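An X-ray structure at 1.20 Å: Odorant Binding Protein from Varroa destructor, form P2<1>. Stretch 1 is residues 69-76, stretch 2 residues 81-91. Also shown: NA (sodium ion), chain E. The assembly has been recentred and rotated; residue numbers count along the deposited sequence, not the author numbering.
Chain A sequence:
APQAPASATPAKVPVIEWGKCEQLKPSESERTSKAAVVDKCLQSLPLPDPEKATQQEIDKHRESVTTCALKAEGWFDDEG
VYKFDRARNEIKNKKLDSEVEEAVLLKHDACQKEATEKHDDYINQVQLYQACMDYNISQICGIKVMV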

# COMPACT_ATOMS: atom_id res chain seq x y z
N ALA A 69 0.37 -11.17 12.11
CA ALA A 69 -0.46 -11.62 10.99
C ALA A 69 -0.11 -13.01 10.57
O ALA A 69 -1.02 -13.86 10.32
CB ALA A 69 -0.35 -10.66 9.87
N LEU A 70 1.16 -13.37 10.51
CA LEU A 70 1.56 -14.75 10.17
C LEU A 70 1.05 -15.69 11.25
O LEU A 70 0.53 -16.78 10.88
CB LEU A 70 3.08 -14.83 10.09
CG LEU A 70 3.71 -14.22 8.83
CD1 LEU A 70 5.16 -13.92 9.06
CD2 LEU A 70 3.63 -15.22 7.70
N LYS A 71 1.20 -15.38 12.52
CA LYS A 71 0.78 -16.30 13.62
C LYS A 71 -0.74 -16.47 13.53
O LYS A 71 -1.21 -17.64 13.66
CB LYS A 71 1.25 -15.81 14.98
CG LYS A 71 0.92 -16.69 16.22
CD LYS A 71 1.92 -17.80 16.53
CE LYS A 71 1.52 -18.96 17.44
NZ LYS A 71 1.36 -18.59 18.87
N ALA A 72 -1.50 -15.40 13.36
CA ALA A 72 -2.96 -15.45 13.40
C ALA A 72 -3.43 -16.32 12.27
O ALA A 72 -4.47 -16.96 12.42
CB ALA A 72 -3.52 -14.07 13.32
N GLU A 73 -2.75 -16.30 11.15
CA GLU A 73 -3.19 -17.09 10.00
C GLU A 73 -2.52 -18.46 9.95
O GLU A 73 -2.67 -19.15 8.89
CB GLU A 73 -2.90 -16.31 8.73
CG GLU A 73 -3.74 -15.03 8.57
CD GLU A 73 -5.10 -15.26 7.94
OE1 GLU A 73 -5.51 -14.50 6.99
OE2 GLU A 73 -5.74 -16.22 8.36
N GLY A 74 -1.88 -18.92 11.00
CA GLY A 74 -1.49 -20.34 11.05
C GLY A 74 -0.14 -20.65 10.47
O GLY A 74 0.08 -21.82 10.09
N TRP A 75 0.73 -19.68 10.28
CA TRP A 75 2.02 -19.90 9.56
C TRP A 75 3.14 -20.44 10.43
O TRP A 75 4.20 -20.71 9.83
CB TRP A 75 2.43 -18.66 8.77
CG TRP A 75 1.55 -18.42 7.61
CD1 TRP A 75 0.43 -17.65 7.51
CD2 TRP A 75 1.76 -19.01 6.33
NE1 TRP A 75 -0.05 -17.70 6.24
CE2 TRP A 75 0.75 -18.53 5.49
CE3 TRP A 75 2.70 -19.91 5.82
CZ2 TRP A 75 0.60 -18.94 4.20
CZ3 TRP A 75 2.58 -20.27 4.51
CH2 TRP A 75 1.56 -19.80 3.71
N PHE A 76 2.98 -20.70 11.68
CA PHE A 76 4.03 -21.27 12.56
C PHE A 76 3.52 -22.56 13.13
O PHE A 76 2.38 -22.65 13.60
CB PHE A 76 4.44 -20.29 13.64
CG PHE A 76 5.07 -19.05 13.10
CD1 PHE A 76 6.38 -18.99 12.73
CD2 PHE A 76 4.30 -17.90 12.99
CE1 PHE A 76 6.91 -17.80 12.28
CE2 PHE A 76 4.83 -16.73 12.50
CZ PHE A 76 6.16 -16.65 12.24
N VAL A 81 8.24 -22.90 14.30
CA VAL A 81 8.95 -22.86 12.99
C VAL A 81 7.98 -22.42 11.87
O VAL A 81 6.85 -22.90 11.82
CB VAL A 81 9.63 -24.18 12.64
CG1 VAL A 81 10.48 -24.02 11.44
CG2 VAL A 81 10.49 -24.68 13.82
N TYR A 82 8.41 -21.52 11.02
CA TYR A 82 7.58 -21.11 9.86
C TYR A 82 7.30 -22.30 8.99
O TYR A 82 8.19 -23.14 8.73
CB TYR A 82 8.32 -20.04 9.06
CG TYR A 82 7.60 -19.62 7.80
CD1 TYR A 82 6.44 -18.85 7.80
CD2 TYR A 82 8.14 -19.93 6.59
CE1 TYR A 82 5.84 -18.45 6.61
CE2 TYR A 82 7.56 -19.55 5.43
CZ TYR A 82 6.42 -18.83 5.40
OH TYR A 82 5.89 -18.43 4.21
N LYS A 83 6.09 -22.38 8.47
CA LYS A 83 5.60 -23.49 7.64
C LYS A 83 6.02 -23.32 6.19
O LYS A 83 5.24 -23.03 5.30
CB LYS A 83 4.09 -23.66 7.77
CG LYS A 83 3.63 -24.12 9.14
CD LYS A 83 2.11 -24.29 9.23
CE LYS A 83 1.69 -24.65 10.64
NZ LYS A 83 0.22 -24.60 10.76
N PHE A 84 7.31 -23.57 5.96
CA PHE A 84 7.87 -23.48 4.58
C PHE A 84 7.12 -24.37 3.61
O PHE A 84 6.88 -23.98 2.46
CB PHE A 84 9.36 -23.85 4.59
CG PHE A 84 10.23 -22.86 5.31
CD1 PHE A 84 10.66 -21.70 4.66
CD2 PHE A 84 10.65 -23.08 6.60
CE1 PHE A 84 11.48 -20.79 5.29
CE2 PHE A 84 11.50 -22.17 7.20
CZ PHE A 84 11.88 -21.03 6.56
N ASP A 85 6.71 -25.58 4.04
CA ASP A 85 6.03 -26.50 3.10
C ASP A 85 4.65 -25.96 2.75
O ASP A 85 4.20 -26.10 1.62
CB ASP A 85 5.87 -27.92 3.64
CG ASP A 85 7.22 -28.58 3.88
OD1 ASP A 85 8.29 -28.05 3.43
OD2 ASP A 85 7.21 -29.68 4.48
N ARG A 86 4.00 -25.28 3.70
CA ARG A 86 2.72 -24.60 3.36
C ARG A 86 2.95 -23.54 2.31
O ARG A 86 2.15 -23.34 1.40
CB ARG A 86 2.07 -24.05 4.63
CG ARG A 86 0.74 -23.38 4.38
CD ARG A 86 0.14 -22.75 5.63
NE ARG A 86 -1.00 -21.91 5.30
CZ ARG A 86 -1.63 -21.10 6.15
NH1 ARG A 86 -1.30 -21.16 7.40
NH2 ARG A 86 -2.52 -20.26 5.66
N ALA A 87 4.03 -22.75 2.44
CA ALA A 87 4.34 -21.70 1.47
C ALA A 87 4.53 -22.30 0.07
O ALA A 87 4.07 -21.77 -0.93
CB ALA A 87 5.54 -20.91 1.92
N ARG A 88 5.24 -23.40 0.01
CA ARG A 88 5.47 -24.14 -1.24
C ARG A 88 4.11 -24.57 -1.85
O ARG A 88 3.91 -24.37 -3.03
CB ARG A 88 6.39 -25.34 -0.96
CG ARG A 88 6.70 -26.16 -2.18
CD ARG A 88 7.60 -27.33 -1.88
NE ARG A 88 8.08 -27.68 -3.21
CZ ARG A 88 7.45 -28.44 -4.05
NH1 ARG A 88 6.29 -28.98 -3.67
NH2 ARG A 88 7.96 -28.72 -5.24
N ASN A 89 3.28 -25.17 -1.01
CA ASN A 89 1.99 -25.65 -1.54
C ASN A 89 1.13 -24.48 -2.01
O ASN A 89 0.44 -24.57 -3.05
CB ASN A 89 1.26 -26.43 -0.49
CG ASN A 89 1.90 -27.76 -0.17
OD1 ASN A 89 2.64 -28.30 -0.99
ND2 ASN A 89 1.56 -28.28 0.99
N GLU A 90 1.23 -23.34 -1.35
CA GLU A 90 0.44 -22.14 -1.75
C GLU A 90 0.93 -21.65 -3.09
O GLU A 90 0.10 -21.27 -3.98
CB GLU A 90 0.46 -21.07 -0.68
CG GLU A 90 -0.33 -19.83 -0.99
CD GLU A 90 -0.08 -18.58 -0.18
OE1 GLU A 90 0.99 -18.45 0.42
OE2 GLU A 90 -0.92 -17.67 -0.28
N ILE A 91 2.24 -21.69 -3.37
CA ILE A 91 2.76 -21.30 -4.71
C ILE A 91 2.17 -22.27 -5.74
O ILE A 91 1.79 -21.80 -6.84
CB ILE A 91 4.29 -21.34 -4.72
CG1 ILE A 91 4.89 -20.23 -3.86
CG2 ILE A 91 4.79 -21.26 -6.14
CD1 ILE A 91 6.36 -20.46 -3.49
NA NA E . 10.34 -26.48 -3.98
O HOH W 1 -4.70 -18.12 5.99

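Where a chain leaves a helix, the carbonyls of the turn that follows have no regular partners, and a neighbouring segment can supply the donors. This odorant binding protein offers a compact example. The helix through Ala72 gives way at Glu73, and the following carbonyls are taken up by the second stretch. Arg86, extended in an all-t conformation, donates from NH1 to Glu73 O at 2.9 Å, with a weak second bond from NH2 to the same oxygen at 3.4 Å. Lys83 NZ reaches Gly74 O at 2.9 Å, and the backbone bond from Lys83 N to Trp75 O, also 2.9 Å, belongs to a single bridge pairing Phe76 with Tyr82. Two CA-H...O contacts reinforce this register: Tyr82 CA to Trp75 O at 3.4 Å and Phe76 CA to Val81 O at 3.3 Å. Gly74 suits its turn because its positive phi would press a CB against the preceding carbonyl; an ideal CB would also lie 3.2 Å from Arg86 NH1.

Stacking adds a second layer. The guanidinium of Arg86 lies flat on the indole of Trp75, centres 3.8 Å apart and planes at 12°, so its charge sits over the ring face while its edge remains free to meet Glu73 O. Arg86 CD makes a CH-pi contact over the six-membered ring, 3.7 Å from its centroid.

Apolar packing completes the contact. Trp75 is buried, and its broad ring reaches several partners at once: CE3 lies 3.6 Å from Tyr82 CE1, and CZ3 4.0 Å from Ala87 CB and 3.5 Å from Ala87 N, so that the indole edge lies close to the helix backbone. The Trp75 and Tyr82 rings are nearly parallel but slid apart, with little overlap. Leu70 CD2 packs 4.1 Å from Tyr82 CE1, and Phe76 CE1 lies 4.2 Å from Tyr82 CB. Between them the stretches bury 538 Å², both sides summed.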